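Local coordinates for fucose-binding lectin (Kordia periserrulae, PDB 6HTN), which probably serves as a carbohydrate-binding lectin that recognises fucose, holding methyl alpha-L-fucopyranoside in pockets of a beta-propeller, at residues A3-D8 with I13-Y18; I66-I71 with D85-G90; T93-G98 with S135-G140. All coordinates share one frame; numbering follows the deposited sequence.

Contact 1 (A3-D8 with I13-Y18); sequences ATSWLD and IHLRIY. Unlike the reference sequence in segment 3-8: L7 (reference Val). With MFU (methyl alpha-L-fucopyranoside), chain G; MFU (methyl alpha-L-fucopyranoside), chain O.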
# COMPACT_ATOMS: atom_id res chain seq x y z
N ALA A 3 5.97 -14.71 8.17
CA ALA A 3 6.25 -16.15 8.19
C ALA A 3 7.32 -16.45 9.20
O ALA A 3 8.38 -15.74 9.18
CB ALA A 3 6.64 -16.63 6.85
N THR A 4 7.14 -17.44 10.05
CA THR A 4 8.21 -17.88 10.96
C THR A 4 8.19 -19.39 11.00
O THR A 4 7.15 -20.00 10.64
CB THR A 4 8.14 -17.20 12.32
OG1 THR A 4 9.42 -17.40 13.00
CG2 THR A 4 7.00 -17.69 13.17
N SER A 5 9.27 -20.03 11.38
CA SER A 5 9.31 -21.51 11.38
C SER A 5 10.36 -21.95 12.40
O SER A 5 11.29 -21.16 12.74
CB SER A 5 9.61 -22.08 10.05
OG SER A 5 10.88 -21.70 9.54
N TRP A 6 10.23 -23.20 12.85
CA TRP A 6 11.25 -23.79 13.76
C TRP A 6 11.25 -25.29 13.57
O TRP A 6 10.25 -25.86 13.13
CB TRP A 6 11.03 -23.42 15.22
CG TRP A 6 9.78 -23.98 15.82
CD1 TRP A 6 9.66 -25.13 16.55
CD2 TRP A 6 8.45 -23.46 15.70
NE1 TRP A 6 8.35 -25.34 16.92
CE2 TRP A 6 7.59 -24.31 16.44
CE3 TRP A 6 7.90 -22.29 15.12
CZ2 TRP A 6 6.22 -24.08 16.56
CZ3 TRP A 6 6.57 -22.04 15.30
CH2 TRP A 6 5.73 -22.93 15.96
N LEU A 7 12.38 -25.90 13.89
CA LEU A 7 12.52 -27.38 13.89
C LEU A 7 12.41 -27.88 15.31
O LEU A 7 13.01 -27.29 16.23
CB LEU A 7 13.89 -27.72 13.34
CG LEU A 7 14.03 -27.61 11.84
CD1 LEU A 7 15.52 -27.64 11.48
CD2 LEU A 7 13.26 -28.64 11.05
N ASP A 8 11.60 -28.90 15.53
CA ASP A 8 11.55 -29.54 16.86
C ASP A 8 12.70 -30.55 16.96
O ASP A 8 13.47 -30.74 15.99
CB ASP A 8 10.17 -30.12 17.15
CG ASP A 8 9.76 -31.27 16.27
OD1 ASP A 8 10.66 -32.01 15.75
OD2 ASP A 8 8.52 -31.44 16.11
N ILE A 13 9.57 -29.78 10.82
CA ILE A 13 9.35 -28.32 10.61
C ILE A 13 7.96 -27.92 11.13
O ILE A 13 6.97 -28.64 10.92
CB ILE A 13 9.55 -27.95 9.14
CG1 ILE A 13 9.57 -26.42 8.95
CG2 ILE A 13 8.53 -28.60 8.23
CD1 ILE A 13 10.69 -25.74 9.73
N HIS A 14 7.89 -26.76 11.75
CA HIS A 14 6.65 -26.08 12.16
C HIS A 14 6.62 -24.73 11.45
O HIS A 14 7.64 -24.02 11.54
CB HIS A 14 6.57 -25.92 13.66
CG HIS A 14 6.63 -27.25 14.36
ND1 HIS A 14 5.45 -27.90 14.76
CD2 HIS A 14 7.67 -28.07 14.66
CE1 HIS A 14 5.80 -29.08 15.33
NE2 HIS A 14 7.13 -29.22 15.26
N LEU A 15 5.52 -24.42 10.78
CA LEU A 15 5.37 -23.10 10.08
C LEU A 15 4.25 -22.35 10.73
O LEU A 15 3.19 -22.94 11.07
CB LEU A 15 5.06 -23.34 8.60
CG LEU A 15 6.00 -24.22 7.79
CD1 LEU A 15 5.46 -24.43 6.36
CD2 LEU A 15 7.39 -23.61 7.71
N ARG A 16 4.41 -21.04 10.87
CA ARG A 16 3.34 -20.15 11.35
C ARG A 16 3.27 -18.97 10.38
O ARG A 16 4.29 -18.24 10.27
CB ARG A 16 3.48 -19.71 12.79
CG ARG A 16 3.50 -20.86 13.79
CD ARG A 16 2.08 -21.47 13.92
NE ARG A 16 2.08 -22.54 14.95
CZ ARG A 16 2.37 -23.82 14.75
NH1 ARG A 16 2.78 -24.27 13.61
NH2 ARG A 16 2.26 -24.65 15.77
N ILE A 17 2.14 -18.79 9.72
CA ILE A 17 1.97 -17.76 8.66
C ILE A 17 0.89 -16.80 9.12
O ILE A 17 -0.27 -17.25 9.36
CB ILE A 17 1.66 -18.42 7.31
CG1 ILE A 17 2.59 -19.56 6.95
CG2 ILE A 17 1.56 -17.37 6.22
CD1 ILE A 17 4.09 -19.17 6.89
N TYR A 18 1.18 -15.52 9.19
CA TYR A 18 0.30 -14.48 9.72
C TYR A 18 -0.13 -13.53 8.61
O TYR A 18 0.72 -13.06 7.83
CB TYR A 18 1.00 -13.70 10.85
CG TYR A 18 1.41 -14.59 12.00
CD1 TYR A 18 0.50 -14.94 13.00
CD2 TYR A 18 2.65 -15.19 12.01
CE1 TYR A 18 0.86 -15.83 14.00
CE2 TYR A 18 3.02 -16.06 13.01
CZ TYR A 18 2.12 -16.39 14.00
OH TYR A 18 2.46 -17.37 14.93
C1 MFU G . -0.52 -23.80 18.08
C2 MFU G . -1.20 -22.47 17.74
C3 MFU G . -0.82 -21.32 18.61
C4 MFU G . 0.68 -21.12 18.52
C5 MFU G . 1.24 -22.49 18.93
C6 MFU G . 2.79 -22.48 18.79
O1 MFU G . -0.96 -23.98 19.39
O2 MFU G . -2.65 -22.63 17.96
O3 MFU G . -1.44 -20.06 18.25
O4 MFU G . 1.11 -20.91 17.15
O5 MFU G . 0.91 -23.53 17.99
CM MFU G . -0.46 -25.24 19.90
C1 MFU O . 4.98 -28.80 1.38
C2 MFU O . 3.95 -27.69 1.18
C3 MFU O . 3.31 -27.37 2.47
C4 MFU O . 4.24 -26.97 3.57
C5 MFU O . 5.20 -28.19 3.76
C6 MFU O . 6.22 -27.85 4.80
O1 MFU O . 4.21 -29.92 1.77
O2 MFU O . 2.99 -28.21 0.24
O3 MFU O . 2.29 -26.33 2.25
O4 MFU O . 5.02 -25.85 3.16
O5 MFU O . 5.80 -28.45 2.51
CM MFU O . 5.09 -31.06 2.14
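W6 and H14 meet through their rings on one side of the hairpin: H14 CB lies over the indole face, 3.5 Å from the centroid of its six-membered ring, a CH-pi contact. The imidazole and the five-membered indole ring are close to parallel (8°) but strongly offset, so little of one lies above the other. At the edge of the imidazole, in its plane, H14 NE2 donates almost straight (178°) to D8 OD2 at 2.8 Å, from above the carboxylate plane; D8 OD1 is hydrogen-bonded to S10 OG, so both oxygens are held. H14 ND1 is bonded to D33, and two carboxylates on one imidazole are consistent with a protonated ring.

The rim of the W6 indole also supports R16. W6 CZ3 touches R16 CG at 3.6 Å, while W6 CH2 sits over the guanidinium centre, 3.7 Å from R16 CZ, the indole steeply tilted so that its corner and not its face bears on the group. A bend at chi2 (-72°) folds the arginine back along its strand, where NH1 reaches L15 O at 2.9 Å; this bond and a salt bridge from NH2 to D33 fix the rotation of the group. Its NE–NH2 edge faces the fucoside of chain G, with R16 NE 2.9 Å from O4 and R16 NH2 2.8 Å from O5. E29, bonded to Y18 OH, also holds this sugar.

Backbone bonds pair T4 with R16 and W6 with H14. On the opposite face, S5 OG bonds T105 of the second subunit. L15 CD1 lies 3.5 Å from O4 of the fucoside of chain O, bonded at the subunit junction by W37 and by R117, E129 and A141 of the second subunit. This antiparallel beta hairpin begins a four-stranded propeller blade.

Contact 2 (I66-I71 with D85-G90); sequences IRVYAI and DKWYSG. With MFU (methyl alpha-L-fucopyranoside), chain H; MFU (methyl alpha-L-fucopyranoside), chain G.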
# COMPACT_ATOMS: atom_id res chain seq x y z
N ILE A 66 6.79 -16.90 20.26
CA ILE A 66 6.50 -16.20 18.98
C ILE A 66 6.15 -14.76 19.31
O ILE A 66 5.47 -14.46 20.29
CB ILE A 66 5.36 -16.89 18.21
CG1 ILE A 66 5.59 -18.37 18.01
CG2 ILE A 66 5.11 -16.16 16.89
CD1 ILE A 66 4.41 -19.14 17.43
N ARG A 67 6.63 -13.84 18.46
CA ARG A 67 6.24 -12.43 18.56
C ARG A 67 5.81 -11.97 17.17
O ARG A 67 6.51 -12.22 16.19
CB ARG A 67 7.42 -11.59 19.08
CG ARG A 67 7.89 -11.94 20.48
CD ARG A 67 6.88 -11.56 21.52
NE ARG A 67 7.33 -11.83 22.90
CZ ARG A 67 7.21 -13.00 23.50
NH1 ARG A 67 6.68 -14.06 22.90
NH2 ARG A 67 7.65 -13.09 24.75
N VAL A 68 4.65 -11.32 17.13
CA VAL A 68 4.02 -10.85 15.88
C VAL A 68 3.79 -9.35 16.05
O VAL A 68 3.32 -8.91 17.10
CB VAL A 68 2.67 -11.61 15.67
CG1 VAL A 68 1.92 -11.13 14.50
CG2 VAL A 68 2.91 -13.07 15.54
N TYR A 69 4.10 -8.58 15.02
CA TYR A 69 4.06 -7.11 15.02
C TYR A 69 3.24 -6.60 13.84
O TYR A 69 3.49 -6.98 12.69
CB TYR A 69 5.50 -6.54 14.96
CG TYR A 69 6.38 -6.99 16.10
CD1 TYR A 69 6.34 -6.32 17.32
CD2 TYR A 69 7.13 -8.15 16.00
CE1 TYR A 69 7.10 -6.78 18.39
CE2 TYR A 69 7.87 -8.63 17.06
CZ TYR A 69 7.83 -7.95 18.27
OH TYR A 69 8.51 -8.46 19.35
N ALA A 70 2.26 -5.76 14.13
CA ALA A 70 1.38 -5.19 13.11
C ALA A 70 1.05 -3.77 13.49
O ALA A 70 1.41 -3.32 14.56
CB ALA A 70 0.10 -6.01 12.98
N ILE A 71 0.38 -3.06 12.60
CA ILE A 71 -0.17 -1.72 12.92
C ILE A 71 -1.61 -1.90 13.42
O ILE A 71 -2.43 -2.52 12.74
CB ILE A 71 -0.09 -0.78 11.72
CG1 ILE A 71 1.31 -0.74 11.11
CG2 ILE A 71 -0.58 0.60 12.16
CD1 ILE A 71 2.41 -0.53 12.12
N ASP A 85 0.95 -20.90 26.11
CA ASP A 85 -0.45 -21.39 25.97
C ASP A 85 -1.46 -20.30 25.71
O ASP A 85 -2.64 -20.64 25.63
CB ASP A 85 -0.85 -22.15 27.24
CG ASP A 85 -0.64 -21.36 28.53
OD1 ASP A 85 -0.27 -20.15 28.47
OD2 ASP A 85 -0.78 -21.98 29.62
N LYS A 86 -1.06 -19.05 25.48
CA LYS A 86 -2.05 -18.00 25.19
C LYS A 86 -1.35 -16.82 24.50
O LYS A 86 -0.19 -16.52 24.81
CB LYS A 86 -2.77 -17.49 26.42
CG LYS A 86 -1.91 -16.87 27.49
CD LYS A 86 -2.64 -16.71 28.86
N TRP A 87 -2.10 -16.12 23.68
CA TRP A 87 -1.61 -14.87 23.08
C TRP A 87 -1.91 -13.71 24.00
O TRP A 87 -3.04 -13.59 24.52
CB TRP A 87 -2.26 -14.66 21.72
CG TRP A 87 -1.74 -15.62 20.71
CD1 TRP A 87 -2.26 -16.80 20.33
CD2 TRP A 87 -0.53 -15.48 19.93
NE1 TRP A 87 -1.49 -17.42 19.40
CE2 TRP A 87 -0.41 -16.60 19.12
CE3 TRP A 87 0.46 -14.47 19.85
CZ2 TRP A 87 0.64 -16.80 18.24
CZ3 TRP A 87 1.48 -14.65 18.96
CH2 TRP A 87 1.59 -15.77 18.16
N TYR A 88 -0.96 -12.80 24.15
CA TYR A 88 -1.17 -11.57 24.93
C TYR A 88 -0.47 -10.39 24.26
O TYR A 88 0.48 -10.58 23.46
CB TYR A 88 -0.70 -11.78 26.37
CG TYR A 88 0.78 -11.98 26.53
CD1 TYR A 88 1.63 -10.90 26.72
CD2 TYR A 88 1.35 -13.24 26.52
CE1 TYR A 88 2.99 -11.06 26.84
CE2 TYR A 88 2.71 -13.43 26.68
CZ TYR A 88 3.54 -12.33 26.86
OH TYR A 88 4.89 -12.50 26.99
N SER A 89 -0.96 -9.19 24.57
CA SER A 89 -0.37 -7.95 24.04
C SER A 89 0.93 -7.65 24.79
O SER A 89 0.92 -7.61 26.02
CB SER A 89 -1.34 -6.81 24.12
OG SER A 89 -0.73 -5.60 23.71
N GLY A 90 2.04 -7.49 24.07
CA GLY A 90 3.34 -7.21 24.68
C GLY A 90 3.59 -5.78 25.05
O GLY A 90 2.82 -4.88 24.73
C1 MFU H . 7.48 -9.83 26.81
C2 MFU H . 6.97 -8.66 25.98
C3 MFU H . 8.17 -7.84 25.51
C4 MFU H . 9.07 -8.72 24.70
C5 MFU H . 9.55 -9.88 25.60
C6 MFU H . 10.45 -10.82 24.84
O1 MFU H . 8.05 -9.24 27.99
O2 MFU H . 6.10 -7.89 26.83
O3 MFU H . 7.69 -6.70 24.80
O4 MFU H . 8.42 -9.30 23.58
O5 MFU H . 8.34 -10.64 26.02
CM MFU H . 8.62 -10.31 28.77
C1 MFU G . -0.52 -23.80 18.08
C2 MFU G . -1.20 -22.47 17.74
C3 MFU G . -0.82 -21.32 18.61
C4 MFU G . 0.68 -21.12 18.52
C5 MFU G . 1.24 -22.49 18.93
C6 MFU G . 2.79 -22.48 18.79
O1 MFU G . -0.96 -23.98 19.39
O2 MFU G . -2.65 -22.63 17.96
O3 MFU G . -1.44 -20.06 18.25
O4 MFU G . 1.11 -20.91 17.15
O5 MFU G . 0.91 -23.53 17.99
CM MFU G . -0.46 -25.24 19.90
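The indole of W87 presents its outer corner to the aliphatic side chains of I66 and V68. I66 CG2 comes up at the ring edge, 3.8 Å from W87 CH2, whereas V68 CG2 approaches the same corner obliquely and touches W87 CH2 at 4.0 Å. With CG anti to the carbonyl carbon (chi1 -71°), the tryptophan swings this benzo rim toward the strand 66-71 and turns its pyrrole N-H to the fucoside of chain G. There W87 NE1 donates to the sugar O3 at 2.9 Å, with the acceptor in the ring plane. I66 approaches the same sugar with another branch, as its CD1 lies 3.8 Å from O4; R16, E29 and A41 complete the sugar's hydrogen bonds.

A second meeting point serves the next sugar, the fucoside of chain H. R67 NE donates to O4 at 2.8 Å and R67 NH2 to O5, also at 2.8 Å, from one edge of the guanidinium. NH1 turns back to I66 O from above the carbonyl plane. Y88 OH stands 3.6 Å from R67 NH2, the ring and guanidinium planes 65° apart; the two groups are not bonded to each other but share D83, whose carboxylate makes a salt bridge with the arginine and a hydrogen bond with the tyrosine. That shared partner holds both beside the sugar, where E79, A91 and W137 add further bonds.

The axes of strands 66-71 and 87-89 approach to 9.3 Å and are inclined at 49°, without backbone bonds, because strand 77-82 lies between them in the sheet. W87 reaches across to I66 and V68, its ring meeting that of W82 and touching L42; Y18 of strand 13-20 packs on I66, V68 and W87, while R67 and Y69 turn to I116 on strand 114-121.

Contact 3 (T93-G98 with S135-G140); sequences TGQFYG and SKWYVG. With MFU (methyl alpha-L-fucopyranoside), chain H; MFU (methyl alpha-L-fucopyranoside), chain I.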
# COMPACT_ATOMS: atom_id res chain seq x y z
N THR A 93 3.35 -2.65 22.54
CA THR A 93 2.06 -2.20 22.01
C THR A 93 1.78 -0.75 22.45
O THR A 93 1.88 -0.41 23.65
CB THR A 93 0.94 -3.10 22.48
OG1 THR A 93 1.19 -4.40 21.96
CG2 THR A 93 -0.43 -2.57 22.09
N GLY A 94 1.42 0.08 21.49
CA GLY A 94 0.93 1.43 21.73
C GLY A 94 2.02 2.46 21.95
O GLY A 94 1.69 3.63 22.15
N GLN A 95 3.30 2.11 21.90
CA GLN A 95 4.39 3.09 22.15
C GLN A 95 4.68 3.96 20.91
O GLN A 95 5.03 5.15 21.08
CB GLN A 95 5.65 2.39 22.63
CG GLN A 95 5.48 1.73 24.00
CD GLN A 95 6.82 1.35 24.58
OE1 GLN A 95 7.75 2.19 24.59
NE2 GLN A 95 6.95 0.14 25.10
N PHE A 96 4.62 3.41 19.70
CA PHE A 96 5.13 4.10 18.51
C PHE A 96 4.14 4.01 17.36
O PHE A 96 3.51 2.98 17.13
CB PHE A 96 6.46 3.48 18.07
CG PHE A 96 7.52 3.52 19.14
CD1 PHE A 96 8.14 4.72 19.46
CD2 PHE A 96 7.87 2.39 19.82
CE1 PHE A 96 9.11 4.77 20.45
CE2 PHE A 96 8.83 2.44 20.83
CZ PHE A 96 9.44 3.61 21.13
N TYR A 97 4.09 5.09 16.58
CA TYR A 97 3.34 5.09 15.32
C TYR A 97 4.06 4.25 14.29
O TYR A 97 5.30 4.33 14.19
CB TYR A 97 3.19 6.50 14.76
CG TYR A 97 2.19 7.35 15.52
CD1 TYR A 97 0.83 7.11 15.42
CD2 TYR A 97 2.61 8.40 16.30
CE1 TYR A 97 -0.09 7.90 16.08
CE2 TYR A 97 1.71 9.21 16.96
CZ TYR A 97 0.35 8.95 16.87
OH TYR A 97 -0.52 9.79 17.53
N GLY A 98 3.31 3.49 13.51
CA GLY A 98 3.86 2.72 12.39
C GLY A 98 3.10 2.98 11.15
O GLY A 98 1.88 3.03 11.19
N SER A 135 14.81 -5.54 29.09
CA SER A 135 14.35 -4.57 30.11
C SER A 135 13.21 -3.69 29.56
O SER A 135 12.08 -3.77 30.07
CB SER A 135 15.55 -3.78 30.61
OG SER A 135 15.16 -2.75 31.48
N LYS A 136 13.53 -2.79 28.64
CA LYS A 136 12.55 -1.84 28.07
C LYS A 136 12.82 -1.75 26.57
O LYS A 136 13.97 -1.93 26.16
CB LYS A 136 12.68 -0.44 28.67
N TRP A 137 11.78 -1.42 25.80
CA TRP A 137 12.01 -1.10 24.38
C TRP A 137 12.70 0.25 24.29
O TRP A 137 12.31 1.21 25.00
CB TRP A 137 10.68 -1.11 23.63
CG TRP A 137 10.16 -2.50 23.46
CD1 TRP A 137 9.28 -3.15 24.28
CD2 TRP A 137 10.45 -3.41 22.40
NE1 TRP A 137 9.02 -4.39 23.80
CE2 TRP A 137 9.73 -4.60 22.64
CE3 TRP A 137 11.24 -3.34 21.24
CZ2 TRP A 137 9.77 -5.69 21.79
CZ3 TRP A 137 11.28 -4.40 20.39
CH2 TRP A 137 10.54 -5.57 20.65
N TYR A 138 13.65 0.36 23.38
CA TYR A 138 14.32 1.64 23.10
C TYR A 138 14.53 1.78 21.60
O TYR A 138 14.64 0.76 20.86
CB TYR A 138 15.64 1.69 23.89
CG TYR A 138 16.69 0.70 23.49
CD1 TYR A 138 17.65 1.00 22.54
CD2 TYR A 138 16.82 -0.53 24.13
CE1 TYR A 138 18.64 0.11 22.17
CE2 TYR A 138 17.81 -1.44 23.79
CZ TYR A 138 18.74 -1.13 22.80
OH TYR A 138 19.71 -2.00 22.41
N VAL A 139 14.70 3.02 21.18
CA VAL A 139 14.95 3.33 19.76
C VAL A 139 16.42 3.04 19.48
O VAL A 139 17.29 3.59 20.20
CB VAL A 139 14.54 4.77 19.39
CG1 VAL A 139 14.96 5.10 17.96
CG2 VAL A 139 13.07 4.99 19.61
N GLY A 140 16.70 2.20 18.49
CA GLY A 140 18.06 1.77 18.15
C GLY A 140 18.79 2.75 17.29
O GLY A 140 18.19 3.78 16.81
C1 MFU H . 7.48 -9.83 26.81
C2 MFU H . 6.97 -8.66 25.98
C3 MFU H . 8.17 -7.84 25.51
C4 MFU H . 9.07 -8.72 24.70
C5 MFU H . 9.55 -9.88 25.60
C6 MFU H . 10.45 -10.82 24.84
O1 MFU H . 8.05 -9.24 27.99
O2 MFU H . 6.10 -7.89 26.83
O3 MFU H . 7.69 -6.70 24.80
O4 MFU H . 8.42 -9.30 23.58
O5 MFU H . 8.34 -10.64 26.02
CM MFU H . 8.62 -10.31 28.77
C1 MFU I . 21.73 -1.97 19.39
C2 MFU I . 21.12 -1.07 18.33
C3 MFU I . 21.75 -1.33 16.98
C4 MFU I . 21.74 -2.74 16.59
C5 MFU I . 22.40 -3.53 17.72
C6 MFU I . 22.47 -4.99 17.48
O1 MFU I . 23.05 -1.42 19.43
O2 MFU I . 21.17 0.30 18.73
O3 MFU I . 21.09 -0.47 16.00
O4 MFU I . 20.36 -3.27 16.55
O5 MFU I . 21.80 -3.26 18.99
CM MFU I . 23.81 -1.98 20.47
O HOH W 1 9.09 -0.98 27.20
O HOH W 2 10.01 1.78 26.21
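The indole of W137 takes the side-chain amide of Q95 obliquely, Q95 NE2 lying 4.1 Å from W137 CD1 with the two planes 84° apart. At the indole edge, near its plane, are O3 of the fucoside of chain H and a water that accepts from Q95 NE2 and W137 N. W137 NE1 donates to that O3 at 2.8 Å and 161°. The F96 ring is approached obliquely by V139 CG2, 4.1 Å from F96 CE1, and is itself stacked with Y130.

Q95 has CG anti to the carbonyl carbon (chi1 -65°) and runs extended beyond it, carrying the amide to W137. The edge water is 3.2 Å from Q95 NE2, which is also bonded to A91 O. A second water donates to Q95 OE1 and, at 2.7 Å, to W137 O. In the beta-propeller this is a junction between blades: the loop 93-98, leaving the sheet of strand 87-89, meets the last strand of the following sheet, and the sugar in the gap is also gripped by R67, E79 and A91.

Beyond F96, Y97 bonds D124 of the third subunit. Y138 OH, hydrogen-bonded to D133, lies 3.6 Å from C1 of the fucoside of chain I.

Overall arrangement
From the N terminus, contact 1 closes the short turn between the first two strands. Contact 2 follows in the next sheet and closes a longer loop over strand 77-82, joining that sheet's second and fourth strands. Contact 3 then spans from the loop after strand 87-89 to the end of the third sheet, enclosing most of that sheet. The three follow in series, and none nests in or crosses another. Contacts 1 and 2 touch through Y18 and share the fucoside of chain G; contacts 2 and 3 touch through Y69 with W137 and I71 with G98 and share that of chain H. Contacts 1 and 3 lie on opposite sides of the chain's centre, about 25 Å apart between centres.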